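Local coordinates for protein alpha-ketoglutarate-dependent 2,4-dichlorophenoxyacetate dioxygenase (Bradyrhizobium diazoefficiens, PDB 5BKE) that probably acts as a metal- and 2-oxoglutarate-dependent dioxygenase of the TfdA family that breaks down aryloxyalkanoate herbicides such as 2,4-dichlorophenoxyacetate, at residues Gln48-Thr51 with Asp52-Met56. Numbering follows the deposited sequence.
Sequences QDIT and DEQQM
With chi1 of 63°, Thr51 sets OG1 between its own N and carbonyl carbon, facing the first turn of the helix, while Gln54 (chi1 -76°, extended beyond CG) sends its amide back to the Thr51 backbone. The result is a capping box with Thr51 as N-cap: Gln54 N donates to Thr51 OG1 (3.1 Å), and Thr51 N donates to Gln54 OE1 (3.0 Å) in a nearly straight bond, from a position tilted 33° out of the amide plane. A water gives a second bond to Gln54 OE1 (2.8 Å) and also donates to Asp49 O, tying the cap to the preceding turn. With an alanine at Gln54, Thr51 N would probably lose its acceptor and the water one of its two, leaving half of the capping box. Gln55 N to Thr51 O (3.0 Å) begins the regular helical bonding. On the buried side, Ile50 CD1 packs on Gln55 CB (3.6 Å), the two side chains crossing at about a right angle. Gln55 OE1 is hydrogen-bonded to Arg133, and Asp52 OD1 forms salt bridges with Arg133 and Arg278. The loop from strand 42-45 leads into helix 52-59, and Ile50 and Gln55 rest on strands 127-132 and 254-258 of the main sheet.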
ATOM      1  N   GLN C  48      26.523 -33.800  24.133  1.00 28.90           N
ATOM      2  CA  GLN C  48      26.303 -35.029  23.381  1.00 29.54           C
ATOM      3  C   GLN C  48      27.570 -35.872  23.427  1.00 29.79           C
ATOM      4  O   GLN C  48      28.371 -35.866  22.490  1.00 30.76           O
ATOM      5  CB  GLN C  48      25.835 -34.732  21.952  1.00 28.74           C
ATOM      6  CG  GLN C  48      24.531 -33.945  21.853  1.00 27.80           C
ATOM      7  CD  GLN C  48      23.316 -34.645  22.448  1.00 28.17           C
ATOM      8  OE1 GLN C  48      23.245 -35.872  22.509  1.00 27.08           O
ATOM      9  NE2 GLN C  48      22.339 -33.852  22.887  1.00 28.17           N
ATOM     10  N   ASP C  49      27.740 -36.559  24.558  1.00 30.77           N
ATOM     11  CA  ASP C  49      28.905 -37.397  24.843  1.00 32.68           C
ATOM     12  C   ASP C  49      28.742 -38.712  24.089  1.00 31.51           C
ATOM     13  O   ASP C  49      28.244 -39.712  24.628  1.00 32.75           O
ATOM     14  CB  ASP C  49      29.026 -37.627  26.358  1.00 35.34           C
ATOM     15  CG  ASP C  49      30.298 -38.376  26.763  1.00 35.93           C
ATOM     16  OD1 ASP C  49      31.152 -38.701  25.908  1.00 36.39           O
ATOM     17  OD2 ASP C  49      30.439 -38.636  27.977  1.00 38.15           O
ATOM     18  N   ILE C  50      29.163 -38.694  22.834  1.00 28.98           N
ATOM     19  CA  ILE C  50      28.866 -39.786  21.904  1.00 28.37           C
ATOM     20  C   ILE C  50      30.146 -40.506  21.451  1.00 27.49           C
ATOM     21  O   ILE C  50      31.233 -39.920  21.471  1.00 27.08           O
ATOM     22  CB  ILE C  50      28.051 -39.272  20.688  1.00 27.35           C
ATOM     23  CG1 ILE C  50      28.781 -38.086  20.013  1.00 27.12           C
ATOM     24  CG2 ILE C  50      26.618 -38.931  21.119  1.00 24.67           C
ATOM     25  CD1 ILE C  50      28.119 -37.546  18.766  1.00 26.65           C
ATOM     26  N   THR C  51      30.005 -41.777  21.081  1.00 27.64           N
ATOM     27  CA  THR C  51      31.074 -42.539  20.418  1.00 27.77           C
ATOM     28  C   THR C  51      31.064 -42.236  18.913  1.00 27.15           C
ATOM     29  O   THR C  51      30.091 -41.696  18.392  1.00 27.92           O
ATOM     30  CB  THR C  51      30.905 -44.060  20.619  1.00 27.70           C
ATOM     31  OG1 THR C  51      29.680 -44.483  20.014  1.00 28.23           O
ATOM     32  CG2 THR C  51      30.895 -44.438  22.107  1.00 27.52           C
ATOM     33  N   ASP C  52      32.144 -42.587  18.225  1.00 26.73           N
ATOM     34  CA  ASP C  52      32.224 -42.467  16.770  1.00 27.60           C
ATOM     35  C   ASP C  52      31.076 -43.189  16.075  1.00 27.19           C
ATOM     36  O   ASP C  52      30.451 -42.637  15.171  1.00 27.66           O
ATOM     37  CB  ASP C  52      33.562 -43.017  16.263  1.00 28.35           C
ATOM     38  CG  ASP C  52      34.728 -42.086  16.543  1.00 29.70           C
ATOM     39  OD1 ASP C  52      34.569 -41.098  17.307  1.00 32.56           O
ATOM     40  OD2 ASP C  52      35.817 -42.340  15.994  1.00 29.35           O
ATOM     41  N   GLU C  53      30.783 -44.402  16.525  1.00 26.95           N
ATOM     42  CA  GLU C  53      29.672 -45.185  15.994  1.00 27.96           C
ATOM     43  C   GLU C  53      28.297 -44.548  16.240  1.00 26.96           C
ATOM     44  O   GLU C  53      27.452 -44.535  15.332  1.00 26.99           O
ATOM     45  CB  GLU C  53      29.720 -46.623  16.517  1.00 29.73           C
ATOM     46  CG  GLU C  53      30.882 -47.428  15.930  1.00 33.95           C
ATOM     47  CD  GLU C  53      30.939 -48.884  16.390  1.00 37.12           C
ATOM     48  OE1 GLU C  53      30.444 -49.213  17.496  1.00 38.10           O
ATOM     49  OE2 GLU C  53      31.498 -49.711  15.632  1.00 38.88           O
ATOM     50  N   GLN C  54      28.076 -44.023  17.447  1.00 25.17           N
ATOM     51  CA  GLN C  54      26.799 -43.374  17.778  1.00 24.12           C
ATOM     52  C   GLN C  54      26.590 -42.121  16.910  1.00 22.70           C
ATOM     53  O   GLN C  54      25.478 -41.873  16.436  1.00 22.50           O
ATOM     54  CB  GLN C  54      26.705 -43.048  19.274  1.00 23.52           C
ATOM     55  CG  GLN C  54      26.417 -44.248  20.171  1.00 23.19           C
ATOM     56  CD  GLN C  54      26.799 -44.012  21.636  1.00 23.30           C
ATOM     57  OE1 GLN C  54      27.460 -43.027  21.975  1.00 23.18           O
ATOM     58  NE2 GLN C  54      26.390 -44.925  22.505  1.00 22.43           N
ATOM     59  N   GLN C  55      27.673 -41.377  16.688  1.00 21.99           N
ATOM     60  CA  GLN C  55      27.677 -40.180  15.848  1.00 22.94           C
ATOM     61  C   GLN C  55      27.307 -40.485  14.399  1.00 23.23           C
ATOM     62  O   GLN C  55      26.501 -39.762  13.799  1.00 23.48           O
ATOM     63  CB  GLN C  55      29.046 -39.489  15.916  1.00 22.65           C
ATOM     64  CG  GLN C  55      29.153 -38.158  15.180  1.00 22.49           C
ATOM     65  CD  GLN C  55      30.518 -37.513  15.330  1.00 23.84           C
ATOM     66  OE1 GLN C  55      31.245 -37.791  16.287  1.00 24.78           O
ATOM     67  NE2 GLN C  55      30.874 -36.637  14.390  1.00 23.60           N
ATOM     68  N   MET C  56      27.900 -41.548  13.846  1.00 23.36           N
ATOM     69  CA  MET C  56      27.655 -41.932  12.462  1.00 22.70           C
ATOM     70  C   MET C  56      26.235 -42.473  12.290  1.00 22.69           C
ATOM     71  O   MET C  56      25.563 -42.149  11.300  1.00 23.85           O
ATOM     72  CB  MET C  56      28.723 -42.921  11.965  1.00 23.60           C
ATOM     73  CG  MET C  56      28.517 -43.451  10.548  1.00 23.18           C
ATOM     74  SD  MET C  56      28.503 -42.167   9.274  1.00 25.70           S
ATOM     75  CE  MET C  56      30.243 -41.740   9.166  1.00 21.82           C
TER
HETATM   76  O   HOH W   1      28.368 -42.492  24.532  1.00 30.67           O